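Local coordinates for protein lipid II:glycine glycyltransferase (Staphylococcus aureus, PDB 6SNR) that probably transfers the first glycine of the pentaglycine bridge from glycyl-tRNA to the lysine of lipid II in peptidoglycan synthesis, at residues A[173-179]-A[329-335]; A[253-257]-A[270-274]. The contacts are given in a common frame with arbitrary orientation. Numbering follows the deposited sequence.

The two contacts belong to different parts of one FemABX chain, about 31 Å apart between centres and about 17 Å between nearest atoms. Contact 2 is nested in sequence inside the loop closed by contact 1. Contact 1 is a surface contact 19 Å from the centre of the chain, where the end of helix 165-177 meets the start of helix 332-347 beside a mixed sheet; its chemistry is mixed, apolar packing combined with directional bonds of an arginine, a threonine, a histidine and a water. Contact 2, 49 Å from that centre, joins helices 235-262 and 267-297 of a projecting hairpin. It is partly buried, apolar, and has no hydrogen bond between its segments.

Contact 1: residues A[173-179]-A[329-335]; sequences LALKRGT and DFLPNHH
A mixed polar and apolar helix-end contact at the protein surface brings the C-terminal end of helix 165-177 against the N-terminal end of helix 332-347, burying 582 Å² between the segments. Helix 165-177 runs out here, and Gly178 is the first residue to leave helical angles, its positive phi (phi/psi 120/26) calling for glycine; Thr179 follows extended at -101/164. On the other side, Asp329 and Phe330 end a 3-10 segment, Leu331 turns at 50/50 in the N-cap position, and the helix starts at Pro332. CA atoms are nearest at Ala174-His335 (5.2 Å) and Arg177-Phe330 (5.7 Å). Arg177 reaches back to the 3-10 segment, where its NE (3.1 Å) and NH1 (2.8 Å) both donate to Asp329 O. His335, chi1 t, points its ring edge at Thr179, whose chi1 is p: Thr179 OG1 and His335 ND1 share a hydrogen bond of 2.8 Å, while Ala174 O and Leu175 CA lie over one ring face. Thr179 and Pro332 pack on Val231 of strand 226-233 and Leu304 of strand 302-312, neighbours in one mixed sheet of this acetyltransferase-like FemAB-family protein. One water joins the segments, hydrogen-bonded to Ala174 O (2.8 Å), Phe330 O (2.8 Å) and Thr179 OG1 (2.6 Å). Apolar packing fills the gap between the helix ends: Ala174 CB is 3.8 Å from Leu331 CB, and Leu173 CB is 3.8 Å from Leu331 CD1. With chi1 m, Phe330 CE2 comes within 3.1 Å of Arg177 O, and Phe330 CB lies 3.9 Å from Thr179 CG2.

Contact 2: residues A[253-257]-A[270-274]; sequences IAKWQ and AQNMI
The indole of Trp256 lies against the neighbouring helix with Met273 over its face: Met273 CB sits 3.7 Å from the centroid of the five-membered ring and only 9° off the ring normal, a CH-pi contact. The sulfur is less direct, SD lying 5.2 Å from the centroid of the six-membered ring and 35° off its normal, an oblique Met-aromatic contact. Trp256 has chi1 m and chi2 108°; Met273 has chi1 and chi2 both m, so its end leads away from the partner helix. Both segments are regular helix, with Gln257 N bonded to Ile253 O and Ile274 N to Ala270 O, each at 2.9 Å. Their axes approach to 9.1 Å and run nearly antiparallel, 165° between directions, with a signed crossing angle of -165°. The register pairs Trp256 with Ala270 (CA-CA 5.2 Å) and Ile253 with Ile274 (5.5 Å). This is a long antiparallel helical-hairpin arm, as in S. aureus FemA, here made by helices 235-262 and 267-297 projecting from the globular body. Small Ala270 gives the indole room: Trp256 CE3 is 3.5 Å from Ala270 CA and 3.7 Å from its CB. One helical turn from Ala270, Ile274, chi1 m and chi2 t, fills the interface; its CG1 is 3.7 Å from Trp256 CB, its CD1 3.7 Å from Gln257 CG and its CG2 4.1 Å from Ile253 CG2. Met260 covers Ala270 and Ile274 further toward the hairpin turn, Ile253 continues the apolar seam onto Ala277 and Ile281, and Lys259 adds a cation-pi contact to Trp256.

Contact 1: residues A[173-179]-A[329-335]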
# COMPACT_ATOMS: atom_id res chain seq x y z
N LEU A 173 -1.20 -14.59 -16.25
CA LEU A 173 -2.48 -15.31 -16.29
C LEU A 173 -3.61 -14.41 -15.81
O LEU A 173 -4.66 -14.33 -16.40
CB LEU A 173 -2.44 -16.56 -15.45
CG LEU A 173 -1.57 -17.68 -16.03
CD1 LEU A 173 -1.50 -18.82 -15.03
CD2 LEU A 173 -2.08 -18.15 -17.40
N ALA A 174 -3.35 -13.68 -14.74
CA ALA A 174 -4.38 -12.81 -14.22
C ALA A 174 -4.86 -11.75 -15.21
O ALA A 174 -6.06 -11.44 -15.28
CB ALA A 174 -3.87 -12.15 -12.93
N LEU A 175 -3.94 -11.21 -15.99
CA LEU A 175 -4.24 -10.19 -17.00
C LEU A 175 -5.11 -10.77 -18.10
O LEU A 175 -5.86 -10.04 -18.71
CB LEU A 175 -2.95 -9.65 -17.62
CG LEU A 175 -2.03 -8.85 -16.70
CD1 LEU A 175 -0.65 -8.55 -17.31
CD2 LEU A 175 -2.77 -7.58 -16.29
N LYS A 176 -5.02 -12.09 -18.30
CA LYS A 176 -5.75 -12.77 -19.39
C LYS A 176 -7.08 -13.40 -18.99
O LYS A 176 -7.95 -13.58 -19.84
CB LYS A 176 -4.89 -13.87 -20.02
CG LYS A 176 -3.65 -13.38 -20.76
CD LYS A 176 -2.55 -14.44 -20.77
CE LYS A 176 -2.86 -15.59 -21.72
NZ LYS A 176 -2.49 -15.23 -23.13
N ARG A 177 -7.26 -13.78 -17.72
CA ARG A 177 -8.32 -14.76 -17.38
C ARG A 177 -9.74 -14.20 -17.34
O ARG A 177 -10.71 -14.95 -17.41
CB ARG A 177 -7.98 -15.58 -16.13
CG ARG A 177 -6.70 -16.40 -16.32
CD ARG A 177 -6.75 -17.91 -16.27
NE ARG A 177 -6.46 -18.39 -14.93
CZ ARG A 177 -5.77 -19.49 -14.59
NH1 ARG A 177 -5.64 -19.76 -13.29
NH2 ARG A 177 -5.20 -20.32 -15.47
N GLY A 178 -9.89 -12.88 -17.25
CA GLY A 178 -11.20 -12.25 -17.43
C GLY A 178 -11.77 -11.44 -16.28
O GLY A 178 -12.96 -11.31 -16.16
N THR A 179 -10.93 -10.88 -15.41
CA THR A 179 -11.43 -9.87 -14.44
C THR A 179 -11.10 -8.45 -14.93
O THR A 179 -10.25 -8.28 -15.79
CB THR A 179 -10.80 -10.06 -13.03
OG1 THR A 179 -9.37 -10.10 -13.10
CG2 THR A 179 -11.33 -11.33 -12.34
N ASP A 329 -9.27 -18.96 -8.95
CA ASP A 329 -8.54 -19.26 -10.19
C ASP A 329 -8.44 -18.11 -11.19
O ASP A 329 -7.63 -18.14 -12.10
CB ASP A 329 -9.14 -20.50 -10.88
CG ASP A 329 -8.68 -21.80 -10.27
OD1 ASP A 329 -8.12 -21.79 -9.15
OD2 ASP A 329 -8.88 -22.87 -10.93
N PHE A 330 -9.22 -17.04 -10.99
CA PHE A 330 -9.08 -15.87 -11.80
C PHE A 330 -7.93 -14.99 -11.31
O PHE A 330 -7.64 -14.00 -11.94
CB PHE A 330 -10.39 -15.06 -11.77
CG PHE A 330 -11.43 -15.57 -12.73
CD1 PHE A 330 -12.21 -16.66 -12.40
CD2 PHE A 330 -11.57 -14.98 -13.98
CE1 PHE A 330 -13.15 -17.15 -13.30
CE2 PHE A 330 -12.51 -15.46 -14.88
CZ PHE A 330 -13.31 -16.54 -14.52
N LEU A 331 -7.29 -15.37 -10.21
CA LEU A 331 -6.13 -14.64 -9.64
C LEU A 331 -6.40 -13.15 -9.50
O LEU A 331 -5.58 -12.32 -9.92
CB LEU A 331 -4.88 -14.90 -10.46
CG LEU A 331 -4.59 -16.41 -10.62
CD1 LEU A 331 -3.68 -16.63 -11.82
CD2 LEU A 331 -4.00 -16.98 -9.34
N PRO A 332 -7.54 -12.78 -8.89
CA PRO A 332 -7.88 -11.36 -8.78
C PRO A 332 -6.87 -10.50 -8.01
O PRO A 332 -6.65 -9.37 -8.45
CB PRO A 332 -9.24 -11.38 -8.09
CG PRO A 332 -9.16 -12.58 -7.23
CD PRO A 332 -8.45 -13.62 -8.09
N ASN A 333 -6.28 -11.01 -6.94
CA ASN A 333 -5.28 -10.23 -6.16
C ASN A 333 -4.05 -9.90 -7.00
O ASN A 333 -3.48 -8.83 -6.89
CB ASN A 333 -4.86 -10.99 -4.90
CG ASN A 333 -6.02 -11.18 -3.92
OD1 ASN A 333 -6.33 -12.28 -3.48
ND2 ASN A 333 -6.67 -10.10 -3.58
N HIS A 334 -3.64 -10.82 -7.88
CA HIS A 334 -2.47 -10.56 -8.74
C HIS A 334 -2.75 -9.51 -9.78
O HIS A 334 -1.90 -8.64 -10.06
CB HIS A 334 -2.04 -11.88 -9.44
CG HIS A 334 -1.61 -12.94 -8.50
ND1 HIS A 334 -2.50 -13.68 -7.75
CD2 HIS A 334 -0.38 -13.38 -8.15
CE1 HIS A 334 -1.83 -14.54 -7.00
NE2 HIS A 334 -0.54 -14.37 -7.24
N HIS A 335 -3.97 -9.53 -10.34
CA HIS A 335 -4.41 -8.51 -11.26
C HIS A 335 -4.45 -7.14 -10.57
O HIS A 335 -3.88 -6.15 -11.07
CB HIS A 335 -5.80 -8.87 -11.82
CG HIS A 335 -6.14 -8.14 -13.06
ND1 HIS A 335 -7.38 -8.23 -13.68
CD2 HIS A 335 -5.43 -7.25 -13.78
CE1 HIS A 335 -7.41 -7.43 -14.72
NE2 HIS A 335 -6.24 -6.84 -14.82
O HOH W 1 -8.37 -12.32 -14.02

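Contact 2: residues A[253-257]-A[270-274]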
# COMPACT_ATOMS: atom_id res chain seq x y z
N ILE A 253 -11.16 -20.70 -39.59
CA ILE A 253 -11.56 -21.91 -40.28
C ILE A 253 -11.82 -21.59 -41.75
O ILE A 253 -11.39 -22.34 -42.63
CB ILE A 253 -12.77 -22.58 -39.63
CG1 ILE A 253 -12.34 -23.21 -38.31
CG2 ILE A 253 -13.32 -23.69 -40.51
CD1 ILE A 253 -13.46 -23.69 -37.40
N ALA A 254 -12.52 -20.48 -42.01
CA ALA A 254 -12.72 -20.03 -43.39
C ALA A 254 -11.41 -19.91 -44.17
O ALA A 254 -11.32 -20.40 -45.30
CB ALA A 254 -13.46 -18.69 -43.43
N LYS A 255 -10.41 -19.28 -43.56
CA LYS A 255 -9.09 -19.07 -44.16
C LYS A 255 -8.37 -20.40 -44.49
O LYS A 255 -7.86 -20.58 -45.58
CB LYS A 255 -8.23 -18.18 -43.24
CG LYS A 255 -6.77 -18.00 -43.63
CD LYS A 255 -5.95 -17.37 -42.50
CE LYS A 255 -5.68 -18.35 -41.37
NZ LYS A 255 -4.83 -17.81 -40.28
N TRP A 256 -8.33 -21.33 -43.53
CA TRP A 256 -7.73 -22.65 -43.78
C TRP A 256 -8.52 -23.49 -44.78
O TRP A 256 -7.94 -24.26 -45.53
CB TRP A 256 -7.53 -23.43 -42.45
CG TRP A 256 -6.38 -22.92 -41.64
CD1 TRP A 256 -6.45 -22.21 -40.47
CD2 TRP A 256 -4.97 -23.05 -41.95
NE1 TRP A 256 -5.18 -21.89 -40.03
CE2 TRP A 256 -4.25 -22.41 -40.90
CE3 TRP A 256 -4.25 -23.65 -42.99
CZ2 TRP A 256 -2.85 -22.35 -40.88
CZ3 TRP A 256 -2.83 -23.60 -42.96
CH2 TRP A 256 -2.15 -22.95 -41.91
N GLN A 257 -9.84 -23.37 -44.81
CA GLN A 257 -10.66 -24.07 -45.79
C GLN A 257 -10.33 -23.60 -47.20
O GLN A 257 -10.32 -24.39 -48.15
CB GLN A 257 -12.15 -23.86 -45.51
CG GLN A 257 -12.70 -24.79 -44.46
CD GLN A 257 -14.21 -24.85 -44.50
OE1 GLN A 257 -14.87 -23.83 -44.38
NE2 GLN A 257 -14.74 -26.04 -44.65
N ALA A 270 -3.91 -27.86 -43.08
CA ALA A 270 -5.13 -27.08 -42.98
C ALA A 270 -6.21 -27.79 -42.15
O ALA A 270 -6.86 -27.18 -41.30
CB ALA A 270 -5.66 -26.73 -44.37
N GLN A 271 -6.38 -29.06 -42.42
CA GLN A 271 -7.44 -29.82 -41.75
C GLN A 271 -7.11 -29.96 -40.30
O GLN A 271 -7.99 -29.89 -39.43
CB GLN A 271 -7.66 -31.17 -42.42
CG GLN A 271 -8.79 -31.96 -41.76
CD GLN A 271 -10.12 -31.25 -41.83
OE1 GLN A 271 -10.80 -31.01 -40.79
NE2 GLN A 271 -10.52 -30.91 -43.02
N ASN A 272 -5.81 -30.15 -40.04
CA ASN A 272 -5.33 -30.17 -38.68
C ASN A 272 -5.68 -28.89 -37.93
O ASN A 272 -6.21 -28.90 -36.81
CB ASN A 272 -3.81 -30.42 -38.66
CG ASN A 272 -3.29 -30.73 -37.28
OD1 ASN A 272 -2.45 -30.01 -36.75
ND2 ASN A 272 -3.80 -31.78 -36.68
N MET A 273 -5.46 -27.74 -38.57
CA MET A 273 -5.71 -26.47 -37.92
C MET A 273 -7.21 -26.23 -37.77
O MET A 273 -7.68 -25.63 -36.80
CB MET A 273 -5.04 -25.32 -38.69
CG MET A 273 -3.52 -25.48 -38.81
SD MET A 273 -2.64 -25.14 -37.28
CE MET A 273 -1.72 -26.64 -36.98
N ILE A 274 -7.97 -26.75 -38.71
CA ILE A 274 -9.43 -26.67 -38.64
C ILE A 274 -9.95 -27.49 -37.44
O ILE A 274 -10.81 -27.01 -36.71
CB ILE A 274 -10.08 -27.12 -39.97
CG1 ILE A 274 -9.78 -26.05 -41.03
CG2 ILE A 274 -11.60 -27.33 -39.81
CD1 ILE A 274 -10.08 -26.45 -42.45